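Local coordinates for protein 2-Cys Peroxiredoxin (Plasmodium vivax SaI-1, PDB 2I81) that probably reduces hydrogen peroxide and organic hydroperoxides through a reactive cysteine thiol, as other typical 2-Cys peroxiredoxins do, at residues Y54-F59 / R143-I148; N86-G91 / K117-S122. All blocks are in the same frame, centred on the assembly; numbering follows the deposited sequence.

In the fold
Both contacts belong to one mixed beta sheet in the thioredoxin-like fold of the AhpC/TSA family. Their centres lie about 9 Å apart. Contact 1 pairs strand 54-59 with the antiparallel strand 140-148. Contact 2 pairs strand 87-93 with the parallel strand 119-122. Strands 54-59 and 87-93 are neighbours, so the four run across the sheet in the order 140-148, 54-59, 87-93, 119-122. Along the chain, both segments of contact 2 fall between those of contact 1. Y58 also ties the two together, because its OH is hydrogen-bonded to NE2 of H118. Together they form the buried centre of the sheet, with helices 67-77 and 168-184 packed against contact 1.

Contact 1: Y54-F59 / R143-I148; sequences YVLLYF and RAFVLI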
loop_
_atom_site.group_PDB
_atom_site.type_symbol
_atom_site.label_atom_id
_atom_site.label_comp_id
_atom_site.label_asym_id
_atom_site.label_seq_id
_atom_site.Cartn_x
_atom_site.Cartn_y
_atom_site.Cartn_z
ATOM N N TYR A 54 37.488 -22.568 10.767
ATOM C CA TYR A 54 36.168 -22.627 11.381
ATOM C C TYR A 54 36.022 -21.512 12.407
ATOM O O TYR A 54 37.004 -21.093 13.022
ATOM C CB TYR A 54 35.963 -23.979 12.070
ATOM C CG TYR A 54 36.123 -25.186 11.170
ATOM C CD1 TYR A 54 35.009 -25.854 10.666
ATOM C CD2 TYR A 54 37.388 -25.671 10.832
ATOM C CE1 TYR A 54 35.148 -26.967 9.840
ATOM C CE2 TYR A 54 37.539 -26.780 10.008
ATOM C CZ TYR A 54 36.416 -27.423 9.517
ATOM O OH TYR A 54 36.567 -28.521 8.703
ATOM N N VAL A 55 34.795 -21.034 12.587
ATOM C CA VAL A 55 34.525 -19.968 13.542
ATOM C C VAL A 55 33.520 -20.434 14.587
ATOM O O VAL A 55 32.425 -20.891 14.248
ATOM C CB VAL A 55 33.998 -18.682 12.846
ATOM C CG1 VAL A 55 33.750 -17.572 13.862
ATOM C CG2 VAL A 55 34.970 -18.205 11.774
ATOM N N LEU A 56 33.907 -20.333 15.855
ATOM C CA LEU A 56 32.968 -20.515 16.949
ATOM C C LEU A 56 32.646 -19.144 17.534
ATOM O O LEU A 56 33.389 -18.614 18.366
ATOM C CB LEU A 56 33.524 -21.466 18.015
ATOM C CG LEU A 56 32.518 -22.156 18.948
ATOM C CD1 LEU A 56 33.080 -23.471 19.461
ATOM C CD2 LEU A 56 32.102 -21.263 20.113
ATOM N N LEU A 57 31.542 -18.568 17.067
ATOM C CA LEU A 57 31.053 -17.306 17.590
ATOM C C LEU A 57 30.190 -17.615 18.804
ATOM O O LEU A 57 29.176 -18.311 18.687
ATOM C CB LEU A 57 30.230 -16.571 16.527
ATOM C CG LEU A 57 30.286 -15.042 16.423
ATOM C CD1 LEU A 57 29.206 -14.533 15.471
ATOM C CD2 LEU A 57 30.187 -14.339 17.776
ATOM N N TYR A 58 30.593 -17.116 19.970
ATOM C CA TYR A 58 29.776 -17.278 21.168
ATOM C C TYR A 58 29.335 -15.944 21.757
ATOM O O TYR A 58 30.141 -15.029 21.931
ATOM C CB TYR A 58 30.453 -18.184 22.212
ATOM C CG TYR A 58 31.551 -17.559 23.048
ATOM C CD1 TYR A 58 32.884 -17.627 22.645
ATOM C CD2 TYR A 58 31.262 -16.932 24.261
ATOM C CE1 TYR A 58 33.897 -17.066 23.418
ATOM C CE2 TYR A 58 32.266 -16.364 25.038
ATOM C CZ TYR A 58 33.581 -16.437 24.612
ATOM O OH TYR A 58 34.580 -15.881 25.375
ATOM N N PHE A 59 28.039 -15.843 22.034
ATOM C CA PHE A 59 27.457 -14.638 22.605
ATOM C C PHE A 59 27.262 -14.811 24.106
ATOM O O PHE A 59 26.977 -15.911 24.582
ATOM C CB PHE A 59 26.107 -14.322 21.949
ATOM C CG PHE A 59 26.185 -14.041 20.472
ATOM C CD1 PHE A 59 26.068 -15.074 19.545
ATOM C CD2 PHE A 59 26.347 -12.739 20.005
ATOM C CE1 PHE A 59 26.130 -14.819 18.176
ATOM C CE2 PHE A 59 26.409 -12.473 18.637
ATOM C CZ PHE A 59 26.300 -13.515 17.721
ATOM N N ARG A 143 22.866 -16.433 25.544
ATOM C CA ARG A 143 24.049 -17.298 25.520
ATOM C C ARG A 143 23.988 -18.246 24.337
ATOM O O ARG A 143 23.309 -19.276 24.391
ATOM C CB ARG A 143 24.176 -18.087 26.818
ATOM C CG ARG A 143 24.496 -17.220 27.989
ATOM C CD ARG A 143 24.546 -17.997 29.279
ATOM N NE ARG A 143 24.244 -17.102 30.389
ATOM C CZ ARG A 143 25.060 -16.151 30.836
ATOM N NH1 ARG A 143 26.256 -15.965 30.288
ATOM N NH2 ARG A 143 24.682 -15.381 31.846
ATOM N N ALA A 144 24.696 -17.899 23.268
ATOM C CA ALA A 144 24.583 -18.652 22.025
ATOM C C ALA A 144 25.907 -19.167 21.479
ATOM O O ALA A 144 26.914 -18.462 21.497
ATOM C CB ALA A 144 23.860 -17.827 20.972
ATOM N N PHE A 145 25.884 -20.407 20.997
ATOM C CA PHE A 145 26.979 -20.955 20.212
ATOM C C PHE A 145 26.587 -20.975 18.747
ATOM O O PHE A 145 25.514 -21.462 18.389
ATOM C CB PHE A 145 27.325 -22.379 20.655
ATOM C CG PHE A 145 28.238 -22.449 21.846
ATOM C CD1 PHE A 145 28.179 -23.537 22.710
ATOM C CD2 PHE A 145 29.153 -21.434 22.111
ATOM C CE1 PHE A 145 29.022 -23.620 23.813
ATOM C CE2 PHE A 145 29.998 -21.506 23.214
ATOM C CZ PHE A 145 29.933 -22.601 24.065
ATOM N N VAL A 146 27.455 -20.428 17.903
ATOM C CA VAL A 146 27.282 -20.526 16.462
ATOM C C VAL A 146 28.566 -21.093 15.875
ATOM O O VAL A 146 29.626 -20.466 15.957
ATOM C CB VAL A 146 26.952 -19.160 15.808
ATOM C CG1 VAL A 146 26.786 -19.313 14.300
ATOM C CG2 VAL A 146 25.693 -18.550 16.418
ATOM N N LEU A 147 28.468 -22.288 15.302
ATOM C CA LEU A 147 29.612 -22.913 14.658
ATOM C C LEU A 147 29.529 -22.742 13.147
ATOM O O LEU A 147 28.610 -23.251 12.500
ATOM C CB LEU A 147 29.723 -24.390 15.045
ATOM C CG LEU A 147 31.010 -25.131 14.666
ATOM C CD1 LEU A 147 32.264 -24.412 15.162
ATOM C CD2 LEU A 147 30.963 -26.536 15.217
ATOM N N ILE A 148 30.494 -22.013 12.600
ATOM C CA ILE A 148 30.534 -21.711 11.178
ATOM C C ILE A 148 31.701 -22.470 10.555
ATOM O O ILE A 148 32.832 -22.381 11.041
ATOM C CB ILE A 148 30.678 -20.185 10.939
ATOM C CG1 ILE A 148 29.565 -19.421 11.669
ATOM C CG2 ILE A 148 30.653 -19.864 9.451
ATOM C CD1 ILE A 148 29.899 -17.970 11.982
#
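F145 packs its ring edge against Y58 on the sheet face that also carries L56 and L147. From CB the F145 side chain sets CG anti to its carbonyl carbon (chi1 -83°). This swings CD2 and CE2 toward L56 and Y58. F145 CD2 comes 3.6 Å from CD2 of L56. F145 CE2 lies 3.5 Å from CB of Y58. R166 makes a cation-pi contact with the F145 ring, and I171 of helix 168-184 also touches this side chain.

V55 and I148 form a hydrogen-bonded antiparallel pair. V55 N gives a nearly straight bond of 2.8 Å to I148 O, with 170° at the hydrogen. L57 and V146 repeat the pattern, though both bonds are more bent. On the face carrying V55, L57 and V146, CE1 of F59 lies 4.1 Å from CG2 of V146, which sits at the ring edge. L57 CD2 lies above one face of the F59 ring, toward its rim. As in a central strand pair, alternate N-H and C=O groups are paired between the strands, and those of L56 and Y58 bond to strand 87-93. Mostly apolar side chains pack on both faces, with the Y58 hydroxyl finding its partner, H118, beyond the contact.

Contact 2: N86-G91 / K117-S122; sequences NVELLG and KHTLLS
The beta-alpha-beta unit of strand 87-93, helix 97-104 and strand 119-122 closes here, where its two parallel strands meet around G91, L120 and L121. The strand segments cross at -42°, so they pair over a short length. Two backbone bonds hold them. G91 N donates to T119 O at 3.2 Å. L121 N donates to G91 O at 2.6 Å and is nearly straight. G91 has no side chain, and CD2 of L120 lies 4.0 Å from CA of G91.

Before the paired residues, L89 meets H118. The L89 CD1 methyl sits over the centre of the imidazole face, 3.4 Å from the centroid of the H118 ring and 9° off the normal. This is a CH-pi contact. CG of H118 stands between its own backbone N and carbonyl carbon (chi1 71°), which turns the ring toward strand 87-93. Both ring nitrogens are hydrogen-bonded beyond the contact, ND1 to D76 and NE2 to Y58. These two bonds probably hold the rotation of the ring beneath the methyl.

L90 and T119 lie side by side and point the same way, with L90 CD2 3.8 Å from T119 CB. L90 CB also packs on CD1 of L121. A water bonded to T119 OG1 at 2.8 Å makes a weak bond to OE2 of E88.

V44 of strand 41-45 touches L90, T119 and L121. Strand 87-93 also bonds to strand 54-59, along its other edge, and F82 of helix 79-84 packs on L89.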
loop_
_atom_site.group_PDB
_atom_site.type_symbol
_atom_site.label_atom_id
_atom_site.label_comp_id
_atom_site.label_asym_id
_atom_site.label_seq_id
_atom_site.Cartn_x
_atom_site.Cartn_y
_atom_site.Cartn_z
ATOM N N ASN A 86 41.512 -26.396 14.255
ATOM C CA ASN A 86 41.520 -25.261 13.329
ATOM C C ASN A 86 40.273 -24.379 13.454
ATOM O O ASN A 86 39.694 -23.960 12.450
ATOM C CB ASN A 86 41.729 -25.733 11.877
ATOM C CG ASN A 86 42.062 -24.590 10.924
ATOM O OD1 ASN A 86 41.524 -24.513 9.819
ATOM N ND2 ASN A 86 42.950 -23.696 11.352
ATOM N N VAL A 87 39.849 -24.111 14.687
ATOM C CA VAL A 87 38.709 -23.216 14.892
ATOM C C VAL A 87 39.114 -21.918 15.593
ATOM O O VAL A 87 39.895 -21.925 16.550
ATOM C CB VAL A 87 37.481 -23.903 15.594
ATOM C CG1 VAL A 87 37.315 -25.351 15.140
ATOM C CG2 VAL A 87 37.583 -23.836 17.104
ATOM N N GLU A 88 38.595 -20.806 15.080
ATOM C CA GLU A 88 38.793 -19.503 15.696
ATOM C C GLU A 88 37.682 -19.251 16.709
ATOM O O GLU A 88 36.494 -19.356 16.392
ATOM C CB GLU A 88 38.832 -18.395 14.638
ATOM C CG GLU A 88 39.038 -16.982 15.197
ATOM C CD GLU A 88 40.474 -16.691 15.620
ATOM O OE1 GLU A 88 41.408 -17.353 15.121
ATOM O OE2 GLU A 88 40.667 -15.782 16.457
ATOM N N LEU A 89 38.095 -18.920 17.927
ATOM C CA LEU A 89 37.189 -18.705 19.044
ATOM C C LEU A 89 36.927 -17.207 19.208
ATOM O O LEU A 89 37.855 -16.433 19.457
ATOM C CB LEU A 89 37.808 -19.303 20.314
ATOM C CG LEU A 89 36.981 -19.909 21.458
ATOM C CD1 LEU A 89 36.694 -18.885 22.542
ATOM C CD2 LEU A 89 35.690 -20.580 20.980
ATOM N N LEU A 90 35.666 -16.805 19.055
ATOM C CA LEU A 90 35.284 -15.394 19.136
ATOM C C LEU A 90 34.134 -15.166 20.114
ATOM O O LEU A 90 33.025 -15.665 19.907
ATOM C CB LEU A 90 34.906 -14.847 17.751
ATOM C CG LEU A 90 35.910 -14.901 16.590
ATOM C CD1 LEU A 90 35.251 -14.412 15.307
ATOM C CD2 LEU A 90 37.165 -14.087 16.883
ATOM N N GLY A 91 34.408 -14.418 21.181
ATOM C CA GLY A 91 33.378 -14.020 22.138
ATOM C C GLY A 91 32.722 -12.727 21.708
ATOM O O GLY A 91 33.381 -11.858 21.138
ATOM N N LYS A 117 43.272 -15.242 26.241
ATOM C CA LYS A 117 44.065 -15.280 25.007
ATOM C C LYS A 117 43.280 -15.085 23.704
ATOM O O LYS A 117 43.867 -14.716 22.684
ATOM C CB LYS A 117 44.869 -16.583 24.926
ATOM C CG LYS A 117 46.089 -16.644 25.839
ATOM C CD LYS A 117 46.829 -17.977 25.709
ATOM C CE LYS A 117 47.676 -18.055 24.438
ATOM N NZ LYS A 117 48.852 -17.137 24.473
ATOM N N HIS A 118 41.973 -15.341 23.725
ATOM C CA HIS A 118 41.174 -15.239 22.501
ATOM C C HIS A 118 40.489 -13.881 22.334
ATOM O O HIS A 118 40.383 -13.101 23.284
ATOM C CB HIS A 118 40.170 -16.395 22.384
ATOM C CG HIS A 118 39.042 -16.324 23.363
ATOM N ND1 HIS A 118 39.097 -16.918 24.604
ATOM C CD2 HIS A 118 37.824 -15.737 23.279
ATOM C CE1 HIS A 118 37.963 -16.698 25.246
ATOM N NE2 HIS A 118 37.174 -15.983 24.463
ATOM N N THR A 119 40.027 -13.624 21.114
ATOM C CA THR A 119 39.482 -12.329 20.716
ATOM C C THR A 119 38.064 -12.101 21.252
ATOM O O THR A 119 37.231 -13.010 21.239
ATOM C CB THR A 119 39.500 -12.191 19.173
ATOM O OG1 THR A 119 40.816 -12.476 18.679
ATOM C CG2 THR A 119 39.094 -10.793 18.732
ATOM N N LEU A 120 37.810 -10.882 21.728
ATOM C CA LEU A 120 36.477 -10.479 22.172
ATOM C C LEU A 120 35.908 -9.376 21.286
ATOM O O LEU A 120 36.507 -8.308 21.142
ATOM C CB LEU A 120 36.493 -10.036 23.639
ATOM C CG LEU A 120 36.811 -11.086 24.710
ATOM C CD1 LEU A 120 36.904 -10.418 26.073
ATOM C CD2 LEU A 120 35.782 -12.215 24.736
ATOM N N LEU A 121 34.745 -9.650 20.700
ATOM C CA LEU A 121 34.083 -8.720 19.793
ATOM C C LEU A 121 33.158 -7.773 20.545
ATOM O O LEU A 121 32.590 -8.131 21.580
ATOM C CB LEU A 121 33.284 -9.477 18.724
ATOM C CG LEU A 121 33.979 -10.533 17.854
ATOM C CD1 LEU A 121 32.966 -11.200 16.930
ATOM C CD2 LEU A 121 35.126 -9.936 17.046
ATOM N N SER A 122 33.017 -6.564 20.012
ATOM C CA SER A 122 32.103 -5.574 20.560
ATOM C C SER A 122 30.930 -5.386 19.604
ATOM O O SER A 122 31.099 -4.866 18.498
ATOM C CB SER A 122 32.833 -4.246 20.788
ATOM O OG SER A 122 31.931 -3.220 21.167
HETATM O O HOH W 1 40.710 -12.409 15.928
#